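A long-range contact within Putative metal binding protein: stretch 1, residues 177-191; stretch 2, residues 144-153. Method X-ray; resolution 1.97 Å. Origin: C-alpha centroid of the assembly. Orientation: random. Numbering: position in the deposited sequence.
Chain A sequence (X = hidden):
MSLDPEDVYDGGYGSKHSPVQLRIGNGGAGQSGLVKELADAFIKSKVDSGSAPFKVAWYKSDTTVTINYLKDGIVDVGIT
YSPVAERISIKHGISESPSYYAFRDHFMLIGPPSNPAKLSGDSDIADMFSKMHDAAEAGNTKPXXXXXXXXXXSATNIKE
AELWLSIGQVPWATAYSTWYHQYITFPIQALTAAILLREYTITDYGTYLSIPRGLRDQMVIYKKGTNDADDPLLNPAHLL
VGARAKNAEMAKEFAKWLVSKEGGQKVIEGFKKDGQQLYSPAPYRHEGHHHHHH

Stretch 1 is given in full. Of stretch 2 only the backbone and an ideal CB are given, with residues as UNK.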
# COMPACT_ATOMS: atom_id res chain seq x y z
N SER A 177 -12.14 11.22 19.85
CA SER A 177 -12.18 12.39 18.99
C SER A 177 -13.24 12.15 17.92
O SER A 177 -13.02 11.38 16.97
CB SER A 177 -10.81 12.63 18.36
OG SER A 177 -9.80 12.78 19.36
N THR A 178 -14.38 12.81 18.06
CA THR A 178 -15.49 12.62 17.14
C THR A 178 -15.22 13.01 15.70
O THR A 178 -15.93 12.55 14.81
CB THR A 178 -16.79 13.33 17.64
OG1 THR A 178 -16.58 14.74 17.72
CG2 THR A 178 -17.17 12.81 19.02
N TRP A 179 -14.21 13.85 15.47
CA TRP A 179 -13.83 14.24 14.11
C TRP A 179 -13.01 13.12 13.42
O TRP A 179 -12.73 13.19 12.22
CB TRP A 179 -13.02 15.53 14.12
CG TRP A 179 -11.93 15.59 15.17
CD1 TRP A 179 -12.02 16.13 16.42
CD2 TRP A 179 -10.58 15.11 15.04
NE1 TRP A 179 -10.82 16.02 17.07
CE2 TRP A 179 -9.92 15.40 16.25
CE3 TRP A 179 -9.88 14.45 14.02
CZ2 TRP A 179 -8.58 15.07 16.47
CZ3 TRP A 179 -8.54 14.12 14.24
CH2 TRP A 179 -7.91 14.43 15.46
N TYR A 180 -12.62 12.10 14.19
CA TYR A 180 -11.86 10.97 13.65
C TYR A 180 -12.96 10.05 13.14
O TYR A 180 -13.58 9.29 13.90
CB TYR A 180 -11.04 10.29 14.76
CG TYR A 180 -10.08 9.22 14.26
CD1 TYR A 180 -8.94 9.56 13.51
CD2 TYR A 180 -10.29 7.88 14.56
CE1 TYR A 180 -8.04 8.57 13.08
CE2 TYR A 180 -9.40 6.89 14.13
CZ TYR A 180 -8.28 7.24 13.40
OH TYR A 180 -7.40 6.25 12.99
N HIS A 181 -13.20 10.14 11.84
CA HIS A 181 -14.26 9.41 11.15
C HIS A 181 -13.93 8.02 10.63
O HIS A 181 -13.11 7.86 9.72
CB HIS A 181 -14.77 10.29 10.00
CG HIS A 181 -15.88 9.67 9.20
ND1 HIS A 181 -16.14 10.02 7.89
CD2 HIS A 181 -16.79 8.72 9.53
CE1 HIS A 181 -17.16 9.31 7.45
NE2 HIS A 181 -17.57 8.51 8.42
N GLN A 182 -14.59 7.03 11.22
CA GLN A 182 -14.42 5.64 10.85
C GLN A 182 -15.36 5.29 9.71
O GLN A 182 -16.57 5.26 9.89
CB GLN A 182 -14.73 4.73 12.04
CG GLN A 182 -13.72 4.81 13.18
CD GLN A 182 -14.10 3.92 14.36
OE1 GLN A 182 -14.75 2.88 14.19
NE2 GLN A 182 -13.68 4.31 15.55
N TYR A 183 -14.79 5.03 8.53
CA TYR A 183 -15.59 4.64 7.37
C TYR A 183 -14.88 3.37 6.88
O TYR A 183 -13.92 3.44 6.11
CB TYR A 183 -15.53 5.74 6.31
CG TYR A 183 -16.45 5.50 5.13
CD1 TYR A 183 -17.83 5.66 5.24
CD2 TYR A 183 -15.93 5.07 3.91
CE1 TYR A 183 -18.68 5.41 4.15
CE2 TYR A 183 -16.77 4.82 2.82
CZ TYR A 183 -18.14 4.99 2.94
OH TYR A 183 -18.96 4.74 1.86
N ILE A 184 -15.37 2.23 7.35
CA ILE A 184 -14.76 0.94 7.07
C ILE A 184 -15.12 0.31 5.75
O ILE A 184 -16.10 -0.43 5.64
CB ILE A 184 -15.07 -0.02 8.23
CG1 ILE A 184 -14.85 0.71 9.57
CG2 ILE A 184 -14.18 -1.26 8.14
CD1 ILE A 184 -15.39 -0.01 10.79
N THR A 185 -14.31 0.60 4.73
CA THR A 185 -14.53 0.08 3.39
C THR A 185 -13.19 -0.06 2.66
O THR A 185 -12.14 0.24 3.21
CB THR A 185 -15.38 1.05 2.55
OG1 THR A 185 -14.68 2.29 2.41
CG2 THR A 185 -16.74 1.29 3.20
N PHE A 186 -13.26 -0.50 1.40
CA PHE A 186 -12.07 -0.66 0.56
C PHE A 186 -11.59 0.74 0.16
O PHE A 186 -12.33 1.71 0.31
CB PHE A 186 -12.41 -1.44 -0.72
CG PHE A 186 -13.18 -2.70 -0.47
CD1 PHE A 186 -12.68 -3.69 0.38
CD2 PHE A 186 -14.40 -2.91 -1.10
CE1 PHE A 186 -13.40 -4.87 0.60
CE2 PHE A 186 -15.13 -4.09 -0.90
CZ PHE A 186 -14.62 -5.07 -0.05
N PRO A 187 -10.35 0.84 -0.37
CA PRO A 187 -9.72 2.09 -0.81
C PRO A 187 -10.55 3.08 -1.62
O PRO A 187 -10.67 4.25 -1.24
CB PRO A 187 -8.51 1.60 -1.60
CG PRO A 187 -8.10 0.41 -0.83
CD PRO A 187 -9.44 -0.29 -0.60
N ILE A 188 -11.09 2.64 -2.75
CA ILE A 188 -11.85 3.52 -3.62
C ILE A 188 -13.07 4.14 -2.93
O ILE A 188 -13.27 5.36 -2.98
CB ILE A 188 -12.31 2.78 -4.91
CG1 ILE A 188 -11.09 2.44 -5.77
CG2 ILE A 188 -13.29 3.65 -5.71
CD1 ILE A 188 -11.41 1.63 -7.03
N GLN A 189 -13.87 3.31 -2.28
CA GLN A 189 -15.05 3.81 -1.56
C GLN A 189 -14.64 4.82 -0.49
O GLN A 189 -15.25 5.88 -0.37
CB GLN A 189 -15.81 2.65 -0.92
CG GLN A 189 -16.57 1.80 -1.92
CD GLN A 189 -16.87 0.40 -1.41
OE1 GLN A 189 -17.16 0.21 -0.23
NE2 GLN A 189 -16.80 -0.58 -2.31
N ALA A 190 -13.60 4.50 0.28
CA ALA A 190 -13.14 5.40 1.34
C ALA A 190 -12.69 6.77 0.81
O ALA A 190 -12.99 7.81 1.42
CB ALA A 190 -12.00 4.74 2.14
N LEU A 191 -11.94 6.79 -0.29
CA LEU A 191 -11.49 8.05 -0.86
C LEU A 191 -12.69 8.83 -1.40
O LEU A 191 -12.80 10.03 -1.21
CB LEU A 191 -10.46 7.82 -1.99
CG LEU A 191 -9.95 9.06 -2.74
CD1 LEU A 191 -9.47 10.12 -1.75
CD2 LEU A 191 -8.81 8.66 -3.69
N UNK A 144 -16.25 21.78 9.06
CA UNK A 144 -15.42 21.39 10.20
C UNK A 144 -14.30 20.46 9.72
O UNK A 144 -14.45 19.77 8.71
CB UNK A 144 -16.26 20.71 11.28
N UNK A 145 -13.17 20.47 10.42
CA UNK A 145 -12.05 19.62 10.05
C UNK A 145 -12.31 18.20 10.55
O UNK A 145 -12.45 17.98 11.75
CB UNK A 145 -10.74 20.17 10.62
N UNK A 146 -12.43 17.26 9.61
CA UNK A 146 -12.64 15.85 9.95
C UNK A 146 -11.63 15.00 9.17
O UNK A 146 -11.18 15.38 8.09
CB UNK A 146 -14.07 15.42 9.64
N UNK A 147 -11.24 13.86 9.75
CA UNK A 147 -10.28 12.96 9.12
C UNK A 147 -10.89 11.57 8.97
O UNK A 147 -11.34 10.99 9.96
CB UNK A 147 -8.99 12.89 9.93
N UNK A 148 -10.88 11.04 7.75
CA UNK A 148 -11.45 9.71 7.48
C UNK A 148 -10.45 8.57 7.61
O UNK A 148 -9.42 8.53 6.91
CB UNK A 148 -12.05 9.68 6.07
N UNK A 149 -10.76 7.64 8.50
CA UNK A 149 -9.92 6.47 8.72
C UNK A 149 -10.66 5.21 8.30
O UNK A 149 -11.82 5.01 8.66
CB UNK A 149 -9.49 6.38 10.19
N UNK A 150 -9.99 4.36 7.53
CA UNK A 150 -10.60 3.10 7.10
C UNK A 150 -10.74 2.15 8.30
O UNK A 150 -11.51 1.18 8.24
CB UNK A 150 -9.77 2.45 5.99
N UNK A 151 -9.99 2.42 9.37
CA UNK A 151 -10.07 1.65 10.63
C UNK A 151 -10.24 0.16 10.38
O UNK A 151 -11.11 -0.49 10.97
CB UNK A 151 -11.23 2.16 11.49
N UNK A 152 -9.39 -0.39 9.51
CA UNK A 152 -9.51 -1.79 9.11
C UNK A 152 -8.21 -2.60 9.17
O UNK A 152 -8.11 -3.63 8.52
CB UNK A 152 -10.06 -1.85 7.68
N UNK A 153 -7.22 -2.13 9.94
CA UNK A 153 -5.96 -2.84 10.08
C UNK A 153 -5.11 -2.88 8.80
O UNK A 153 -4.09 -3.54 8.76
CB UNK A 153 -6.24 -4.27 10.54

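Position 144 has no atom of stretch 1 within 5.5 Å of its ideal CB, so many residues would suit. With phi near -68°, proline is allowed, and it is Pro144.

Position 145 has a CB equally unconstrained by stretch 1. Its backbone O lies 3.5 Å from Trp179 CB, whatever the side chain. It is Val145.

At position 146 the CB points sideways, 3.7 Å from Trp179 O. The carbonyl O of Thr178 lies farther off, so a long donor would suit. Arg146 reaches it: Arg146 NH1 donates to Thr178 O at 3.2 Å. Trp179 O lies over one face of the guanidinium. Water 1 bridges Arg146 NH2 and Thr178 O.

Position 147 pairs in parallel with Tyr180. Its N donates to Trp179 O (3.0 Å), and its O accepts from His181 N (2.8 Å). The CB lies on the same face as Tyr180, 4.9 Å from Tyr180 CD1, so an apolar or aromatic side chain would suit. Phe147 places CD2 3.9 Å from Tyr180 CE1.

Position 148 pairs with His181. Its CB lies on the face of His181, 5.3 Å from Tyr183 CB and 5.1 Å from Ala190 O. A branched or longer apolar residue would suit. It is Leu148. Leu148 CG lies 3.8 Å from Tyr183 CB, and Leu148 CD2 4.0 Å from Ala190 CB.

At position 149 the backbone N donates to His181 O, and O accepts from Tyr183 N. The CB is only 3.5 Å from Tyr180 OH, which favours a small side chain, polar or not. Ser149 fits, with OG 3.1 Å from Tyr180 OH. Ser149 OG accepts a weak hydrogen bond from the N of 151.

At position 150 the CB points sideways, 4.3 Å from Thr185 O and 5.0 Å from Ala190 CB. A long side chain with an apolar stem and a donor suits both. In Arg150, CG packs 3.5 Å from Ala190 CB and NE donates to Thr185 O at 3.2 Å. Pro187 CG lies over one face of the guanidinium.

Position 151 has positive phi (40/49), which favours glycine or asparagine, but others are tolerated. The CB points toward stretch 1, 4.0 Å from Gln182 CG, so a flat ring could pack there. Tyr151 does: Gln182 CG sits over the face of its ring. Tyr151 CE1 meets the Tyr180 ring edge.

At position 152 the CB points toward stretch 1, 4.2 Å from Ile184 CG2; several side chains, apolar or polar, could suit. Asp152 OD2 forms a salt bridge with Arg150 NH2.

Position 153 has nothing of stretch 1 near its CB. Positive phi favours glycine or asparagine, though others are tolerated. It is Lys153, without contact.

Stretch 2 144-153: PVRFLSRYDK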
# COMPACT_ATOMS: atom_id res chain seq x y z
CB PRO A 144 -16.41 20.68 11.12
CG PRO A 144 -17.37 20.06 10.16
CD PRO A 144 -17.59 21.16 9.14
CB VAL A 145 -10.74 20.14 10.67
CG1 VAL A 145 -9.60 19.17 10.37
CG2 VAL A 145 -10.42 21.52 10.11
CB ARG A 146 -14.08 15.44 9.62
CG ARG A 146 -15.14 16.11 10.52
CD ARG A 146 -16.56 15.84 10.05
NE ARG A 146 -16.87 14.41 10.01
CZ ARG A 146 -17.10 13.66 11.08
NH1 ARG A 146 -17.06 14.20 12.29
NH2 ARG A 146 -17.39 12.38 10.94
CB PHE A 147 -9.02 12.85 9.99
CG PHE A 147 -7.96 11.97 9.41
CD1 PHE A 147 -7.03 12.47 8.51
CD2 PHE A 147 -7.94 10.61 9.70
CE1 PHE A 147 -6.08 11.65 7.93
CE2 PHE A 147 -6.99 9.77 9.12
CZ PHE A 147 -6.06 10.30 8.23
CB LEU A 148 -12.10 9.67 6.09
CG LEU A 148 -13.01 8.47 5.75
CD1 LEU A 148 -14.02 8.90 4.70
CD2 LEU A 148 -12.21 7.25 5.26
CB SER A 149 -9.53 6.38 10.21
OG SER A 149 -8.99 5.10 10.53
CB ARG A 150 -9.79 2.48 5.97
CG ARG A 150 -10.05 3.19 4.63
CD ARG A 150 -9.10 2.73 3.55
NE ARG A 150 -9.10 1.28 3.41
CZ ARG A 150 -8.07 0.57 2.95
NH1 ARG A 150 -6.96 1.19 2.58
NH2 ARG A 150 -8.16 -0.75 2.89
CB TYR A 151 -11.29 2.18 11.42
CG TYR A 151 -11.13 2.22 12.93
CD1 TYR A 151 -10.19 3.04 13.53
CD2 TYR A 151 -11.94 1.44 13.76
CE1 TYR A 151 -10.04 3.09 14.91
CE2 TYR A 151 -11.81 1.48 15.13
CZ TYR A 151 -10.86 2.31 15.70
OH TYR A 151 -10.75 2.38 17.07
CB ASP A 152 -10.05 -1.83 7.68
CG ASP A 152 -9.12 -1.14 6.70
OD1 ASP A 152 -8.11 -0.56 7.18
OD2 ASP A 152 -9.37 -1.16 5.48
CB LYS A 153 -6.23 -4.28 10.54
CG LYS A 153 -6.42 -4.47 12.07
CD LYS A 153 -6.84 -5.91 12.39
CE LYS A 153 -6.54 -6.32 13.85
NZ LYS A 153 -7.33 -5.62 14.91
O HOH W 1 -17.40 10.61 13.27
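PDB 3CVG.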